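Local coordinates for protein (S)-2-haloacid dehalogenase IVA (Burkholderia cepacia, PDB 2NO4) that hydrolyses short-chain (S)-2-haloalkanoic acids to the corresponding (R)-2-hydroxyalkanoic acids, releasing halide and inverting the configuration of the carbon that carried it, at residues L127-D132 against I159-P164; R53-S58 against A68-L73; D20-L25 against E133-A138; I123-S128 against L148-S153. All coordinates share one frame; numbering follows the deposited sequence. Where two conformers were deposited one is given.

Contact 1 (L127-D132 against I159-P164); sequences LSNGND and IYKPDP. With SO4 (sulfate ion), chain H; SO4 (sulfate ion), chain I.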
# COMPACT_ATOMS: atom_id res chain seq x y z
N LEU B 127 -17.80 8.19 4.55
CA LEU B 127 -16.46 8.77 4.78
C LEU B 127 -15.50 8.07 3.80
O LEU B 127 -15.27 6.83 3.88
CB LEU B 127 -16.03 8.57 6.25
CG LEU B 127 -14.61 9.07 6.57
CD1 LEU B 127 -14.59 10.64 6.45
CD2 LEU B 127 -14.11 8.56 7.93
N SER B 128 -14.99 8.84 2.84
CA SER B 128 -14.29 8.28 1.69
C SER B 128 -12.98 9.00 1.37
O SER B 128 -12.89 10.23 1.50
CB SER B 128 -15.21 8.37 0.45
OG SER B 128 -14.56 7.82 -0.71
N ASN B 129 -11.99 8.26 0.90
CA ASN B 129 -10.83 8.88 0.22
C ASN B 129 -11.18 9.68 -1.03
O ASN B 129 -10.40 10.54 -1.44
CB ASN B 129 -9.79 7.82 -0.20
CG ASN B 129 -9.10 7.16 0.98
OD1 ASN B 129 -8.84 7.79 2.01
ND2 ASN B 129 -8.77 5.87 0.82
N GLY B 130 -12.30 9.34 -1.68
CA GLY B 130 -12.65 9.91 -2.97
C GLY B 130 -12.98 11.39 -2.76
O GLY B 130 -13.60 11.77 -1.76
N ASN B 131 -12.51 12.23 -3.68
CA ASN B 131 -12.85 13.66 -3.71
C ASN B 131 -14.30 13.84 -4.18
O ASN B 131 -14.87 12.93 -4.83
CB ASN B 131 -11.86 14.44 -4.60
CG ASN B 131 -11.78 13.88 -6.03
OD1 ASN B 131 -11.17 12.82 -6.25
ND2 ASN B 131 -12.33 14.62 -7.02
N ASP B 132 -14.90 14.99 -3.87
CA ASP B 132 -16.33 15.15 -4.11
C ASP B 132 -16.75 14.89 -5.54
O ASP B 132 -17.74 14.21 -5.81
CB ASP B 132 -16.83 16.51 -3.62
CG ASP B 132 -18.33 16.54 -3.47
OD1 ASP B 132 -18.98 17.23 -4.27
OD2 ASP B 132 -18.85 15.85 -2.56
N ILE B 159 -5.64 14.50 3.59
CA ILE B 159 -5.09 13.45 4.44
C ILE B 159 -5.92 12.18 4.18
O ILE B 159 -7.14 12.21 4.35
CB ILE B 159 -5.25 13.82 5.93
CG1 ILE B 159 -4.35 15.01 6.30
CG2 ILE B 159 -4.86 12.62 6.84
CD1 ILE B 159 -4.65 15.51 7.68
N TYR B 160 -5.27 11.08 3.79
CA TYR B 160 -5.99 9.84 3.47
C TYR B 160 -6.13 8.88 4.66
O TYR B 160 -5.36 8.95 5.61
CB TYR B 160 -5.27 9.13 2.32
CG TYR B 160 -5.53 9.76 0.97
CD1 TYR B 160 -4.49 10.32 0.23
CD2 TYR B 160 -6.82 9.76 0.41
CE1 TYR B 160 -4.72 10.85 -1.03
CE2 TYR B 160 -7.05 10.28 -0.85
CZ TYR B 160 -6.01 10.82 -1.55
OH TYR B 160 -6.24 11.35 -2.77
N LYS B 161 -7.12 8.00 4.58
CA LYS B 161 -7.23 6.88 5.52
C LYS B 161 -5.93 6.04 5.39
O LYS B 161 -5.34 6.01 4.30
CB LYS B 161 -8.42 6.00 5.11
CG LYS B 161 -9.77 6.64 5.24
CD LYS B 161 -10.74 5.81 4.40
CE LYS B 161 -12.18 6.11 4.73
NZ LYS B 161 -13.09 5.11 4.01
N PRO B 162 -5.54 5.32 6.46
CA PRO B 162 -6.19 5.21 7.79
C PRO B 162 -5.65 6.17 8.87
O PRO B 162 -5.60 5.80 10.05
CB PRO B 162 -5.87 3.76 8.20
CG PRO B 162 -4.55 3.45 7.52
CD PRO B 162 -4.38 4.40 6.34
N ASP B 163 -5.18 7.35 8.45
CA ASP B 163 -4.66 8.35 9.38
C ASP B 163 -5.82 8.74 10.28
O ASP B 163 -6.91 9.01 9.74
CB ASP B 163 -4.21 9.60 8.61
CG ASP B 163 -3.53 10.61 9.49
OD1 ASP B 163 -4.20 11.22 10.36
OD2 ASP B 163 -2.31 10.74 9.37
N PRO B 164 -5.62 8.76 11.62
CA PRO B 164 -6.77 9.04 12.49
C PRO B 164 -7.47 10.40 12.25
O PRO B 164 -8.66 10.52 12.57
CB PRO B 164 -6.18 8.96 13.90
CG PRO B 164 -4.62 9.23 13.68
CD PRO B 164 -4.40 8.50 12.40
S SO4 H . -12.82 4.87 0.11
O1 SO4 H . -14.23 5.06 -0.14
O2 SO4 H . -12.02 5.30 -1.02
O3 SO4 H . -12.39 5.50 1.34
O4 SO4 H . -12.68 3.42 0.25
S SO4 I . -13.62 18.40 -6.07
O1 SO4 I . -14.67 19.01 -6.90
O2 SO4 I . -12.31 18.90 -6.55
O3 SO4 I . -13.85 18.81 -4.67
O4 SO4 I . -13.70 16.94 -6.24
O HOH W 1 -6.21 5.11 1.86
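Lys161 stretches from the loop before helix 164-174 to the end of strand 123-128, with Asn129 beside it. Its CB and CG both lie 3.6 Å from Asn129 OD1. CG is anti to the carbonyl carbon (chi1 -66°); beyond it the extended chain carries CD to 3.5 Å from O3 of a sulfate, probably from the crystallisation liquor, and CE to 3.3 Å from Leu127 O. At the tip, NZ donates to Leu127 O over 2.8 Å, standing 31° out of the carbonyl plane, and to sulfate O3; Asp20 and Asp190 form salt bridges with it. This is how the HAD fold commonly builds its active site: a serine or threonine at the end of one strand and a lysine from a later loop converge on one anion. Ser128 follows the pattern, its OG donating to sulfate O1 while accepting from Gly130 N in an ST turn; Asn129 N donates to O3, and both residues bind the haloacid substrate. The Asn129 amide is held firmly at OD1 and only weakly at ND2: Lys161 N donates to OD1 at 3.1 Å, in the plane of the amide carbonyl, while ND2 reaches a water that donates to Lys161 O. The Tyr160 ring stands almost perpendicular to this amide (85°) and brings the edge atom CD2 to 3.2 Å from Asn129 OD1; its hydroxyl is hydrogen-bonded to Ala68 O.

Contact 2 (R53-S58 against A68-L73); sequences RQLEYS and ADFWQL. With SO4 (sulfate ion), chain K.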
# COMPACT_ATOMS: atom_id res chain seq x y z
N ARG B 53 -2.35 -0.05 -6.81
CA ARG B 53 -1.53 1.15 -6.95
C ARG B 53 -2.30 2.40 -6.49
O ARG B 53 -1.70 3.29 -5.90
CB ARG B 53 -1.04 1.39 -8.39
CG ARG B 53 0.25 0.70 -8.73
CD ARG B 53 1.35 0.90 -7.65
NE ARG B 53 2.70 0.64 -8.18
CZ ARG B 53 3.28 -0.57 -8.26
NH1 ARG B 53 4.49 -0.69 -8.75
NH2 ARG B 53 2.64 -1.68 -7.87
N GLN B 54 -3.60 2.44 -6.77
CA GLN B 54 -4.45 3.58 -6.34
C GLN B 54 -4.32 3.75 -4.82
O GLN B 54 -4.09 4.86 -4.33
CB GLN B 54 -5.89 3.38 -6.77
CG GLN B 54 -6.96 4.34 -6.19
CD GLN B 54 -8.36 3.75 -6.31
OE1 GLN B 54 -8.63 2.67 -5.75
NE2 GLN B 54 -9.27 4.43 -7.06
N LEU B 55 -4.43 2.63 -4.11
CA LEU B 55 -4.34 2.57 -2.68
C LEU B 55 -2.94 2.82 -2.24
O LEU B 55 -2.73 3.63 -1.35
CB LEU B 55 -4.86 1.23 -2.14
CG LEU B 55 -6.39 1.11 -2.24
CD1 LEU B 55 -6.80 -0.23 -1.67
CD2 LEU B 55 -7.09 2.32 -1.57
N GLU B 56 -1.95 2.13 -2.85
CA GLU B 56 -0.55 2.45 -2.55
C GLU B 56 -0.28 3.97 -2.59
O GLU B 56 0.32 4.51 -1.66
CB GLU B 56 0.42 1.80 -3.54
CG GLU B 56 1.84 2.39 -3.42
CD GLU B 56 2.87 1.70 -4.30
OE1 GLU B 56 2.76 0.48 -4.52
OE2 GLU B 56 3.80 2.37 -4.78
N TYR B 57 -0.67 4.62 -3.69
CA TYR B 57 -0.46 6.07 -3.87
C TYR B 57 -1.08 6.88 -2.76
O TYR B 57 -0.50 7.85 -2.33
CB TYR B 57 -0.95 6.60 -5.25
CG TYR B 57 -0.22 6.00 -6.42
CD1 TYR B 57 1.03 5.38 -6.27
CD2 TYR B 57 -0.82 6.01 -7.70
CE1 TYR B 57 1.70 4.79 -7.42
CE2 TYR B 57 -0.17 5.45 -8.84
CZ TYR B 57 1.06 4.86 -8.70
OH TYR B 57 1.65 4.34 -9.85
N SER B 58 -2.26 6.48 -2.30
CA SER B 58 -2.92 7.19 -1.23
C SER B 58 -2.13 7.08 0.09
O SER B 58 -2.00 8.06 0.80
CB SER B 58 -4.40 6.76 -1.09
OG SER B 58 -4.55 5.54 -0.33
N ALA B 68 -2.24 14.44 -3.36
CA ALA B 68 -2.99 14.82 -4.54
C ALA B 68 -4.29 14.07 -4.38
O ALA B 68 -4.36 13.08 -3.63
CB ALA B 68 -2.29 14.39 -5.83
N ASP B 69 -5.33 14.54 -5.07
CA ASP B 69 -6.65 14.00 -4.85
C ASP B 69 -6.92 12.63 -5.48
O ASP B 69 -6.14 12.15 -6.30
CB ASP B 69 -7.77 15.03 -5.14
CG ASP B 69 -8.16 15.15 -6.64
OD1 ASP B 69 -7.69 14.43 -7.52
OD2 ASP B 69 -9.03 16.00 -6.93
N PHE B 70 -8.02 12.00 -5.07
CA PHE B 70 -8.17 10.57 -5.32
C PHE B 70 -8.37 10.29 -6.78
O PHE B 70 -7.88 9.29 -7.31
CB PHE B 70 -9.27 9.99 -4.46
CG PHE B 70 -9.13 8.50 -4.19
CD1 PHE B 70 -7.99 7.99 -3.56
CD2 PHE B 70 -10.17 7.61 -4.52
CE1 PHE B 70 -7.89 6.63 -3.24
CE2 PHE B 70 -10.08 6.25 -4.22
CZ PHE B 70 -8.90 5.77 -3.55
N TRP B 71 -9.07 11.21 -7.46
CA TRP B 71 -9.21 11.11 -8.93
C TRP B 71 -7.85 11.12 -9.66
O TRP B 71 -7.61 10.34 -10.60
CB TRP B 71 -10.13 12.22 -9.46
CG TRP B 71 -10.44 12.12 -10.91
CD1 TRP B 71 -9.96 12.94 -11.89
CD2 TRP B 71 -11.31 11.17 -11.56
NE1 TRP B 71 -10.46 12.55 -13.12
CE2 TRP B 71 -11.30 11.48 -12.95
CE3 TRP B 71 -12.08 10.10 -11.11
CZ2 TRP B 71 -12.05 10.75 -13.89
CZ3 TRP B 71 -12.84 9.37 -12.06
CH2 TRP B 71 -12.81 9.72 -13.44
N GLN B 72 -6.96 12.03 -9.24
CA GLN B 72 -5.63 12.09 -9.83
C GLN B 72 -4.89 10.77 -9.58
O GLN B 72 -4.25 10.24 -10.47
CB GLN B 72 -4.81 13.27 -9.30
CG GLN B 72 -3.42 13.42 -10.00
CD GLN B 72 -2.64 14.62 -9.49
OE1 GLN B 72 -3.22 15.67 -9.20
NE2 GLN B 72 -1.33 14.47 -9.37
N LEU B 73 -4.95 10.27 -8.36
CA LEU B 73 -4.29 9.00 -8.06
C LEU B 73 -4.87 7.81 -8.83
O LEU B 73 -4.12 6.89 -9.22
CB LEU B 73 -4.39 8.68 -6.56
CG LEU B 73 -3.85 9.76 -5.61
CD1 LEU B 73 -3.72 9.22 -4.19
CD2 LEU B 73 -2.58 10.49 -6.12
S SO4 K . 1.64 15.94 -7.89
O1 SO4 K . 0.39 16.52 -8.32
O2 SO4 K . 2.77 16.79 -8.27
O3 SO4 K . 1.66 15.80 -6.45
O4 SO4 K . 1.77 14.63 -8.59
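In the helical cap inserted between strands 16-19 and 123-128, helix 43-63 meets the first turn of helix 70-84, with Gln54, Tyr57 and Ser58 on one side and Phe70 and Leu73 on the other. No hydrogen bond crosses between the two segments; van der Waals contact holds them, partly between apolar side chains. The amide of Gln54 lies only 21° from the plane of the Phe70 ring although the two side chains cross at about a right angle; Gln54 CD is 3.5 Å from Phe70 CZ, and Gln54 NE2 is equally close to Phe70 CE2. A chi1 of -155° carries CG of Phe70 roughly anti to the backbone N; at the ring edge Ser58 CB meets CE1 at 4.1 Å and Leu55 CD2 meets CZ. Leu73 uses a single methyl: CD1 rests 3.6 Å from Ser58 N, against the backbone of the opposing helix, and also touches Tyr57 CB. The carbonyl O of Leu73 faces the edge of the Tyr57 ring, 3.7 Å from CD2. Two polar groups are satisfied within their own segments. Ser58 OG turns back to Leu55 O at 2.8 Å, meeting it on a lone pair, and Asp69 N-caps helix 70-84 by accepting from Gln72 N at its OD1 (3.0 Å). The Gln54 amide is held by Thr74 and Tyr101 through NE2, and its OE1 accepts from Arg51, a substrate-binding residue that it may thus help to orient. Tyr57 OH bonds to Glu212 of the second subunit, while Phe70 continues onto Met134 of helix 132-141, joining cap to core.

Contact 3 (D20-L25 against E133-A138); sequences DAYGTL and EMLQAA. With SO4 (sulfate ion), chain H; SO4 (sulfate ion), chain I.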
# COMPACT_ATOMS: atom_id res chain seq x y z
N ASP B 20 -17.69 3.38 4.32
CA ASP B 20 -16.73 3.41 3.23
C ASP B 20 -17.47 3.39 1.89
O ASP B 20 -18.59 2.87 1.79
CB ASP B 20 -15.79 2.19 3.38
CG ASP B 20 -14.82 2.06 2.25
OD1 ASP B 20 -13.85 2.84 2.27
OD2 ASP B 20 -15.01 1.18 1.38
N ALA B 21 -16.90 4.03 0.87
CA ALA B 21 -17.53 4.01 -0.46
C ALA B 21 -16.95 2.94 -1.39
O ALA B 21 -17.64 1.98 -1.74
CB ALA B 21 -17.49 5.39 -1.10
N TYR B 22 -15.67 3.10 -1.77
CA TYR B 22 -15.06 2.32 -2.84
C TYR B 22 -14.68 0.94 -2.31
O TYR B 22 -13.72 0.80 -1.53
CB TYR B 22 -13.83 3.06 -3.42
CG TYR B 22 -14.28 4.29 -4.18
CD1 TYR B 22 -14.86 4.17 -5.46
CD2 TYR B 22 -14.20 5.57 -3.60
CE1 TYR B 22 -15.31 5.29 -6.18
CE2 TYR B 22 -14.66 6.70 -4.28
CZ TYR B 22 -15.23 6.56 -5.56
OH TYR B 22 -15.67 7.67 -6.26
N GLY B 23 -15.45 -0.06 -2.70
CA GLY B 23 -15.25 -1.44 -2.21
C GLY B 23 -16.36 -1.93 -1.29
O GLY B 23 -16.56 -3.14 -1.13
N THR B 24 -17.11 -0.99 -0.72
CA THR B 24 -18.16 -1.29 0.27
C THR B 24 -19.55 -1.03 -0.32
O THR B 24 -20.37 -1.94 -0.39
CB THR B 24 -17.93 -0.47 1.54
OG1 THR B 24 -16.60 -0.75 2.01
CG2 THR B 24 -18.96 -0.82 2.68
N LEU B 25 -19.80 0.22 -0.72
CA LEU B 25 -21.07 0.59 -1.36
C LEU B 25 -20.95 0.51 -2.87
O LEU B 25 -21.93 0.18 -3.53
CB LEU B 25 -21.50 2.02 -0.97
CG LEU B 25 -21.80 2.22 0.53
CD1 LEU B 25 -22.17 3.67 0.83
CD2 LEU B 25 -22.88 1.23 1.05
N GLU B 133 -16.01 15.43 -6.49
CA GLU B 133 -16.42 15.31 -7.89
C GLU B 133 -16.60 13.85 -8.37
O GLU B 133 -17.64 13.52 -8.96
CB GLU B 133 -15.49 16.05 -8.85
CG GLU B 133 -16.11 16.06 -10.25
CD GLU B 133 -15.21 16.63 -11.30
OE1 GLU B 133 -15.38 16.23 -12.49
OE2 GLU B 133 -14.34 17.47 -10.95
N MET B 134 -15.58 13.00 -8.17
CA MET B 134 -15.70 11.60 -8.57
C MET B 134 -16.78 10.85 -7.75
O MET B 134 -17.55 10.06 -8.30
CB MET B 134 -14.33 10.89 -8.52
CG MET B 134 -13.81 10.55 -7.13
SD MET B 134 -12.17 9.83 -7.19
CE MET B 134 -12.60 8.12 -7.70
N LEU B 135 -16.85 11.12 -6.46
CA LEU B 135 -17.73 10.38 -5.57
C LEU B 135 -19.20 10.75 -5.81
O LEU B 135 -20.07 9.88 -5.87
CB LEU B 135 -17.39 10.65 -4.12
CG LEU B 135 -17.39 9.50 -3.11
CD1 LEU B 135 -17.50 10.14 -1.74
CD2 LEU B 135 -18.48 8.44 -3.29
N GLN B 136 -19.46 12.06 -5.94
CA GLN B 136 -20.81 12.55 -6.24
C GLN B 136 -21.39 11.99 -7.54
O GLN B 136 -22.56 11.56 -7.57
CB GLN B 136 -20.86 14.09 -6.21
CG GLN B 136 -21.08 14.66 -4.80
CD GLN B 136 -22.36 14.10 -4.14
OE1 GLN B 136 -22.31 13.42 -3.11
NE2 GLN B 136 -23.51 14.36 -4.78
N ALA B 137 -20.58 11.97 -8.59
CA ALA B 137 -20.96 11.34 -9.85
C ALA B 137 -21.41 9.88 -9.66
O ALA B 137 -22.46 9.47 -10.17
CB ALA B 137 -19.83 11.43 -10.89
N ALA B 138 -20.59 9.10 -8.94
CA ALA B 138 -20.91 7.67 -8.67
C ALA B 138 -22.18 7.53 -7.83
O ALA B 138 -23.03 6.69 -8.11
CB ALA B 138 -19.73 6.95 -8.01
S SO4 H . -12.82 4.87 0.11
O1 SO4 H . -14.23 5.06 -0.14
O2 SO4 H . -12.02 5.30 -1.02
O3 SO4 H . -12.39 5.50 1.34
O4 SO4 H . -12.68 3.42 0.25
S SO4 I . -13.62 18.40 -6.07
O1 SO4 I . -14.67 19.01 -6.90
O2 SO4 I . -12.31 18.90 -6.55
O3 SO4 I . -13.85 18.81 -4.67
O4 SO4 I . -13.70 16.94 -6.24
O HOH W 2 -16.13 7.54 -8.78
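Tyr22 brings the hydroxyl end of its ring against helix 132-141, with OH between Met134 and Leu135. Tyr22 OH lies 3.4 Å from Met134 CE and 3.5 Å from Leu135 CA, and the ring atom CE2 approaches Leu135 CG; both side chains meet the ring obliquely. Met134 is shaped to fit. Its CG sits between the backbone N and the carbonyl carbon (chi1 75°), beside the hydroxyl, and a bend at chi3 (-78°) brings CE back to the same oxygen and to CZ. Amid these carbons the phenol finds a polar partner in a water lying in the plane of the ring at its edge: Tyr22 OH donates to it over 2.6 Å, and the water donates in turn to Met134 O at 2.9 Å. One residue earlier, Ala21 CB rests on Leu135 CD2 at 3.9 Å. The same two residues, both of which bind the haloacid substrate, also hold a sulfate, probably from the crystallisation liquor. Ala21 N and Tyr22 N both donate to its O1, at 3.0 Å and 2.9 Å, the latter bond being nearly straight. Thr24 OG1 donates to Asp20 OD2 on its anti side, 18° out of the carboxylate plane, and itself accepts from Ser186 N, while Ala21 O accepts from both Thr24 N and Leu25 N, which reach it from the same face of its plane. The nucleophile Asp20, the amides of Ala21 and Tyr22, and Thr24 form HAD motif I, the loop following the first strand of the Rossmann-like core; in this dehalogenase Tyr22 stands where the phosphatases of the superfamily carry a second aspartate.

Contact 4 (I123-S128 against L148-S153); sequences IVAILS and LDSCLS. With SO4 (sulfate ion), chain H.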
# COMPACT_ATOMS: atom_id res chain seq x y z
N ILE B 123 -28.08 8.67 11.62
CA ILE B 123 -27.34 9.47 10.66
C ILE B 123 -26.64 8.46 9.75
O ILE B 123 -25.99 7.53 10.24
CB ILE B 123 -26.33 10.43 11.34
CG1 ILE B 123 -27.02 11.37 12.35
CG2 ILE B 123 -25.54 11.26 10.27
CD1 ILE B 123 -26.07 11.84 13.48
N VAL B 124 -26.83 8.61 8.45
CA VAL B 124 -26.23 7.74 7.46
C VAL B 124 -25.28 8.61 6.64
O VAL B 124 -25.71 9.54 5.94
CB VAL B 124 -27.30 7.04 6.56
CG1 VAL B 124 -26.60 6.11 5.51
CG2 VAL B 124 -28.33 6.27 7.42
N ALA B 125 -23.99 8.32 6.75
CA ALA B 125 -22.98 9.16 6.09
C ALA B 125 -21.95 8.27 5.36
O ALA B 125 -21.78 7.09 5.71
CB ALA B 125 -22.28 10.09 7.14
N ILE B 126 -21.31 8.83 4.35
CA ILE B 126 -20.13 8.21 3.74
C ILE B 126 -18.87 8.95 4.27
O ILE B 126 -18.89 10.19 4.47
CB ILE B 126 -20.22 8.24 2.18
CG1 ILE B 126 -21.22 7.17 1.70
CG2 ILE B 126 -18.81 8.04 1.50
CD1 ILE B 126 -21.52 7.24 0.22
N LEU B 127 -17.80 8.19 4.55
CA LEU B 127 -16.46 8.77 4.78
C LEU B 127 -15.50 8.07 3.80
O LEU B 127 -15.27 6.83 3.88
CB LEU B 127 -16.03 8.57 6.25
CG LEU B 127 -14.61 9.07 6.57
CD1 LEU B 127 -14.59 10.64 6.45
CD2 LEU B 127 -14.11 8.56 7.93
N SER B 128 -14.99 8.84 2.84
CA SER B 128 -14.29 8.28 1.69
C SER B 128 -12.98 9.00 1.37
O SER B 128 -12.89 10.23 1.50
CB SER B 128 -15.21 8.37 0.45
OG SER B 128 -14.56 7.82 -0.71
N LEU B 148 -28.65 9.26 1.82
CA LEU B 148 -27.50 9.75 2.61
C LEU B 148 -27.72 11.11 3.30
O LEU B 148 -28.23 12.05 2.67
CB LEU B 148 -26.25 9.88 1.73
CG LEU B 148 -25.61 8.62 1.16
CD1 LEU B 148 -24.54 9.06 0.16
CD2 LEU B 148 -25.04 7.73 2.26
N ASP B 149 -27.30 11.22 4.55
CA ASP B 149 -27.32 12.49 5.26
C ASP B 149 -26.11 13.35 4.93
O ASP B 149 -26.20 14.58 4.90
CB ASP B 149 -27.40 12.26 6.78
CG ASP B 149 -28.73 11.66 7.19
OD1 ASP B 149 -29.77 12.24 6.80
OD2 ASP B 149 -28.75 10.59 7.87
N SER B 150 -24.97 12.72 4.68
CA SER B 150 -23.71 13.43 4.59
C SER B 150 -22.68 12.58 3.85
O SER B 150 -22.69 11.35 3.90
CB SER B 150 -23.23 13.81 6.00
OG SER B 150 -21.90 14.28 6.00
N CYS B 151 -21.80 13.25 3.12
CA CYS B 151 -20.74 12.59 2.39
C CYS B 151 -19.48 13.37 2.70
O CYS B 151 -19.31 14.53 2.28
CB CYS B 151 -21.07 12.58 0.90
SG CYS B 151 -19.85 11.70 -0.12
N LEU B 152 -18.59 12.71 3.45
CA LEU B 152 -17.34 13.31 3.92
C LEU B 152 -16.14 12.77 3.13
O LEU B 152 -16.04 11.57 2.87
CB LEU B 152 -17.21 13.11 5.42
CG LEU B 152 -18.40 13.72 6.17
CD1 LEU B 152 -18.36 13.37 7.63
CD2 LEU B 152 -18.42 15.25 5.98
N SER B 153 -15.25 13.68 2.73
CA SER B 153 -14.14 13.34 1.85
C SER B 153 -12.77 13.59 2.49
O SER B 153 -12.60 14.57 3.23
CB SER B 153 -14.25 14.14 0.56
OG SER B 153 -13.13 13.85 -0.26
S SO4 H . -12.82 4.87 0.11
O1 SO4 H . -14.23 5.06 -0.14
O2 SO4 H . -12.02 5.30 -1.02
O3 SO4 H . -12.39 5.50 1.34
O4 SO4 H . -12.68 3.42 0.25
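Val124 and Asp149 start the pairing of two parallel strands with a side chain doing the work of a backbone. Asp149 OD2 accepts from Val124 N at 2.8 Å through its anti lone pair; chi1 (-67°) sets CG of this aspartate anti to the carbonyl carbon, beside its own backbone N. Val124 O is met by Asp149 N at 2.7 Å, almost in line with the carbonyl, and more weakly by Ser150 N. From here the pairing is regular: Ile126 N donates to Ser150 O (2.9 Å), Leu152 N to Ile126 O (2.7 Å) and Ser128 N to Leu152 O (2.9 Å). On the other flank the backbone of Ala125 bonds to Cys17 and Phe19 and that of Leu127 to Phe19 of strand 16-19, while Leu127 O accepts from Lys161 NZ. Ala125 CA and Leu127 CA add C-H...O contacts to Ser150 O and Leu152 O. Where strand 150-153 ends, Ser153 OG is hydrogen-bonded to Gly130 O and to Asp155 N. Apolar contacts fill in: Ile126 CD1 meets Leu148 CD1 at 3.5 Å, and Leu127 CD1 lies 3.7 Å from Leu152 CB. The two strands are consecutive members of a beta-alpha-beta crossover. Its helix 132-141 lies over the face bearing Ile126 and Cys151, helix 164-174 packs against Ala125, Leu127 and Ser150, and strand 150-153 is outermost in the sheet of this chain.

Followed from the N terminus, the chain opens contact 3 at the nucleophile loop, then leaves the core for the helical cap, where contact 2 opens and closes a short loop between helices 43-63 and 70-84. Back in the sheet, strand 123-128 opens contact 4 and, at its end, contact 1. Contact 3 closes next on helix 132-141, after a long excursion that includes the whole of contact 2; contact 4 closes on strand 150-153, and contact 1 last, before helix 164-174. Contact 3 therefore crosses both 1 and 4, which share Leu127 and Ser128. Contacts 1, 3 and 4 meet at one sulfate site, contact 2 ties the cap helices beside it, and contacts 1 and 2 also reach the second subunit.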